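Local atomic coordinates of glutathione S-transferase (Vibrio parahaemolyticus, PDB entry 7MIQ), a protein that catalyses the conjugation of glutathione to electrophilic substrates, as a two-subunit glutathione S-transferase of the Gtt2 class. Residues Thr61-Glu65 / Ser66-Cys70; Arg137-Glu140 / Phe141-Thr144. All blocks are in the same frame, centred on the assembly; numbering follows the deposited sequence. Where two conformers were deposited one is given.

Following the chain from its N terminus, contact 1 comes first: 61-65 and 66-70 run on without a gap, so no loop is closed, only the sharp passage from edge strand 62-64 of the thioredoxin-like domain into helix 66-76. Contact 2, between 137-140 and 141-144, is equally local, lying inside helix 127-151 of the helical C-terminal domain at a proline kink. The two are in series, neither nested nor crossed, with centres about 28 Å apart and nearest atoms about 15 Å apart. Helix 88-114 touches both, meeting V67 of the first and F141 of the second. Contact 1 also packs on the second subunit, whereas contact 2 stays within its own chain.

Contact 1: residues Thr61-Glu65 / Ser66-Cys70; sequences TTICE and SVAIC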
loop_
_atom_site.group_PDB
_atom_site.type_symbol
_atom_site.label_atom_id
_atom_site.label_comp_id
_atom_site.label_asym_id
_atom_site.label_seq_id
_atom_site.Cartn_x
_atom_site.Cartn_y
_atom_site.Cartn_z
ATOM N N THR A 61 -15.233 9.395 15.019
ATOM C CA THR A 61 -14.328 9.335 13.878
ATOM C C THR A 61 -14.268 7.914 13.334
ATOM O O THR A 61 -14.216 6.948 14.098
ATOM C CB THR A 61 -12.930 9.794 14.294
ATOM O OG1 THR A 61 -13.015 11.067 14.945
ATOM C CG2 THR A 61 -12.014 9.907 13.079
ATOM N N THR A 62 -14.272 7.778 12.007
ATOM C CA THR A 62 -14.164 6.467 11.376
ATOM C C THR A 62 -12.860 6.331 10.600
ATOM O O THR A 62 -12.378 7.291 9.989
ATOM C CB THR A 62 -15.347 6.174 10.442
ATOM O OG1 THR A 62 -15.450 7.196 9.444
ATOM C CG2 THR A 62 -16.648 6.090 11.235
ATOM N N ILE A 63 -12.302 5.122 10.634
ATOM C CA ILE A 63 -11.069 4.768 9.942
ATOM C C ILE A 63 -11.345 3.509 9.132
ATOM O O ILE A 63 -11.816 2.509 9.684
ATOM C CB ILE A 63 -9.911 4.526 10.933
ATOM C CG1 ILE A 63 -9.648 5.780 11.773
ATOM C CG2 ILE A 63 -8.647 4.088 10.196
ATOM C CD1 ILE A 63 -8.763 5.533 12.988
ATOM N N CYS A 64 -11.085 3.564 7.827
ATOM C CA CYS A 64 -11.175 2.395 6.961
ATOM C C CYS A 64 -9.771 2.003 6.505
ATOM O O CYS A 64 -8.786 2.653 6.869
ATOM C CB CYS A 64 -12.112 2.662 5.779
ATOM S SG CYS A 64 -11.498 3.830 4.541
ATOM N N GLU A 65 -9.699 0.931 5.699
ATOM C CA GLU A 65 -8.466 0.251 5.283
ATOM C C GLU A 65 -7.908 -0.594 6.423
ATOM O O GLU A 65 -7.608 -0.067 7.499
ATOM C CB GLU A 65 -7.393 1.233 4.788
ATOM C CG GLU A 65 -7.692 1.866 3.444
ATOM C CD GLU A 65 -7.719 0.853 2.313
ATOM O OE1 GLU A 65 -6.931 -0.116 2.356
ATOM O OE2 GLU A 65 -8.532 1.027 1.382
ATOM N N SER A 66 -7.751 -1.902 6.189
ATOM C CA SER A 66 -7.379 -2.814 7.268
ATOM C C SER A 66 -6.061 -2.414 7.925
ATOM O O SER A 66 -5.937 -2.460 9.155
ATOM C CB SER A 66 -7.300 -4.247 6.739
ATOM O OG SER A 66 -6.366 -4.347 5.682
ATOM N N VAL A 67 -5.064 -2.019 7.129
ATOM C CA VAL A 67 -3.763 -1.675 7.702
ATOM C C VAL A 67 -3.845 -0.389 8.518
ATOM O O VAL A 67 -3.183 -0.254 9.556
ATOM C CB VAL A 67 -2.696 -1.579 6.596
ATOM C CG1 VAL A 67 -1.342 -1.197 7.197
ATOM C CG2 VAL A 67 -2.587 -2.902 5.857
ATOM N N ALA A 68 -4.654 0.575 8.072
ATOM C CA ALA A 68 -4.812 1.812 8.835
ATOM C C ALA A 68 -5.514 1.556 10.162
ATOM O O ALA A 68 -5.177 2.172 11.184
ATOM C CB ALA A 68 -5.580 2.842 8.005
ATOM N N ILE A 69 -6.502 0.658 10.164
ATOM C CA ILE A 69 -7.152 0.261 11.411
ATOM C C ILE A 69 -6.146 -0.398 12.346
ATOM O O ILE A 69 -6.105 -0.100 13.546
ATOM C CB ILE A 69 -8.349 -0.663 11.116
ATOM C CG1 ILE A 69 -9.447 0.108 10.375
ATOM C CG2 ILE A 69 -8.887 -1.281 12.402
ATOM C CD1 ILE A 69 -10.554 -0.782 9.811
ATOM N N CYS A 70 -5.308 -1.289 11.808
ATOM C CA CYS A 70 -4.298 -1.949 12.634
ATOM C C CYS A 70 -3.300 -0.949 13.202
ATOM O O CYS A 70 -2.864 -1.085 14.352
ATOM C CB CYS A 70 -3.569 -3.021 11.825
ATOM S SG CYS A 70 -4.588 -4.451 11.373
HETATM O O HOH W 1 -5.419 -1.946 4.116
#
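The carboxylate of E65 is tied through one oxygen to the start of the following helix: OE1 accepts from water 1, and V67 N gives its hydrogen to that same water, 3.0 Å from N to the water oxygen. The other oxygen, OE2, takes a hydrogen bond from N49 ND2, which settles how the flat group is turned. A bend in the chain at chi2 (-65°) carries the carboxylate back alongside the first turn. The water also sits 3.1 Å from S66 N. E65 occupies the N-cap position, and its backbone carbonyl starts the helical bonding: I69 N donates to E65 O at 3.0 Å. Behind this turn, apolar groups close the angle between strand and helix. CG2 of I63 reaches CB of A68 at 4.0 Å and CG1 of I69 at 4.1 Å. C64 O meets the A68 methyl, 3.4 Å from CB, and is buried with no polar partner in the model. I69 goes on to P53 and V15, while A92 of the second subunit packs on I63 and A68. The E65-S66 pair, with its positive phi at E65 (75°), is consistent with the Glu/Gln-Ser turn that in related GSTs holds the gamma-glutamyl end of glutathione. Backbone N-H groups in the first turn of a helix suit an anion: as in relatives, the S66 backbone and hydroxyl probably take the gamma-glutamyl carboxylate, with E65 near its amino group and water 1 standing as solvent in the pocket.

Contact 2: residues Arg137-Glu140 / Phe141-Thr144; sequences RVLE and FLPT
F141 N and L142 N both give their hydrogens to the preceding turn, and V138 O receives from the two of them. F141 N lies 3.1 Å from R137 O, the ordinary i to i-4 partner, but the bond is bent to 140° and the donor stands 27° out of the carbonyl plane. Its N-H is shared with V138 O in a weak second bond of 3.2 Å. L142 N reaches the same V138 O, likewise at 3.2 Å. The next place in the series falls to P143, which has no N-H to offer: its ring CD comes to 3.1 Å from L139 O and 3.4 Å from E140 O, and the helix kinks here. R137 ends elsewhere, NH2 making a weak hydrogen bond with F103 O.

Packing follows the turn outward. With CG set opposite the backbone carbonyl carbon, L142 brings its branch point up beside the V138 oxygen, CG to O 3.3 Å, and CD1 meets CD2 of L139 at 4.3 Å. Both V138 and L142 continue onto F170 of helix 162-177, and P143 and L142 touch Y186. F141 takes the other course: its ring stands anti to the backbone N (chi1 174°), leading away from 137-140 to V100 and Q104 of helix 88-114. R137 and F141 thus meet helix 88-114 and L142 meets helix 162-177, with V138 between and touching both, within the all-helical domain of the GST fold. Losing one N-H at P143 breaks the regular bond series, and carbon contacts from the proline ring take its place beside L139 O, in keeping with a bend rather than a break in the helix.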
loop_
_atom_site.group_PDB
_atom_site.type_symbol
_atom_site.label_atom_id
_atom_site.label_comp_id
_atom_site.label_asym_id
_atom_site.label_seq_id
_atom_site.Cartn_x
_atom_site.Cartn_y
_atom_site.Cartn_z
ATOM N N ARG A 137 0.681 -13.754 -12.104
ATOM C CA ARG A 137 1.502 -12.881 -11.273
ATOM C C ARG A 137 1.692 -13.470 -9.879
ATOM O O ARG A 137 2.774 -13.346 -9.292
ATOM C CB ARG A 137 0.882 -11.485 -11.207
ATOM C CG ARG A 137 1.002 -10.718 -12.523
ATOM C CD ARG A 137 0.463 -9.297 -12.426
ATOM N NE ARG A 137 0.963 -8.594 -11.250
ATOM C CZ ARG A 137 0.191 -8.062 -10.311
ATOM N NH1 ARG A 137 -1.129 -8.094 -10.402
ATOM N NH2 ARG A 137 0.758 -7.477 -9.259
ATOM N N VAL A 138 0.660 -14.121 -9.340
ATOM C CA VAL A 138 0.808 -14.831 -8.069
ATOM C C VAL A 138 1.886 -15.902 -8.187
ATOM O O VAL A 138 2.776 -16.011 -7.336
ATOM C CB VAL A 138 -0.537 -15.437 -7.628
ATOM C CG1 VAL A 138 -0.338 -16.328 -6.407
ATOM C CG2 VAL A 138 -1.546 -14.342 -7.332
ATOM N N LEU A 139 1.826 -16.702 -9.256
ATOM C CA LEU A 139 2.797 -17.777 -9.433
ATOM C C LEU A 139 4.213 -17.243 -9.596
ATOM O O LEU A 139 5.171 -17.887 -9.151
ATOM C CB LEU A 139 2.412 -18.638 -10.640
ATOM C CG LEU A 139 1.076 -19.383 -10.555
ATOM C CD1 LEU A 139 0.714 -20.000 -11.900
ATOM C CD2 LEU A 139 1.134 -20.453 -9.482
ATOM N N GLU A 140 4.371 -16.076 -10.222
ATOM C CA GLU A 140 5.706 -15.517 -10.408
ATOM C C GLU A 140 6.268 -14.941 -9.114
ATOM O O GLU A 140 7.491 -14.898 -8.938
ATOM C CB GLU A 140 5.678 -14.446 -11.498
ATOM C CG GLU A 140 5.436 -15.000 -12.894
ATOM C CD GLU A 140 5.212 -13.911 -13.923
ATOM O OE1 GLU A 140 5.124 -12.727 -13.530
ATOM O OE2 GLU A 140 5.122 -14.236 -15.126
ATOM N N PHE A 141 5.406 -14.497 -8.198
ATOM C CA PHE A 141 5.904 -13.938 -6.946
ATOM C C PHE A 141 6.283 -15.020 -5.939
ATOM O O PHE A 141 7.148 -14.786 -5.090
ATOM C CB PHE A 141 4.867 -12.990 -6.339
ATOM C CG PHE A 141 5.245 -12.472 -4.977
ATOM C CD1 PHE A 141 6.402 -11.729 -4.800
ATOM C CD2 PHE A 141 4.441 -12.722 -3.878
ATOM C CE1 PHE A 141 6.756 -11.251 -3.549
ATOM C CE2 PHE A 141 4.787 -12.244 -2.622
ATOM C CZ PHE A 141 5.947 -11.510 -2.458
ATOM N N LEU A 142 5.664 -16.198 -6.019
ATOM C CA LEU A 142 5.921 -17.237 -5.023
ATOM C C LEU A 142 7.389 -17.638 -4.900
ATOM O O LEU A 142 7.847 -17.825 -3.759
ATOM C CB LEU A 142 5.057 -18.468 -5.319
ATOM C CG LEU A 142 3.550 -18.330 -5.121
ATOM C CD1 LEU A 142 2.846 -19.577 -5.633
ATOM C CD2 LEU A 142 3.216 -18.081 -3.656
ATOM N N PRO A 143 8.165 -17.812 -5.982
ATOM C CA PRO A 143 9.599 -18.093 -5.788
ATOM C C PRO A 143 10.321 -17.000 -5.022
ATOM O O PRO A 143 11.190 -17.298 -4.193
ATOM C CB PRO A 143 10.130 -18.222 -7.223
ATOM C CG PRO A 143 8.952 -18.599 -8.032
ATOM C CD PRO A 143 7.780 -17.910 -7.403
ATOM N N THR A 144 9.981 -15.733 -5.280
ATOM C CA THR A 144 10.601 -14.633 -4.547
ATOM C C THR A 144 10.308 -14.733 -3.056
ATOM O O THR A 144 11.193 -14.501 -2.222
ATOM C CB THR A 144 10.110 -13.294 -5.100
ATOM O OG1 THR A 144 10.407 -13.215 -6.497
ATOM C CG2 THR A 144 10.778 -12.136 -4.375
#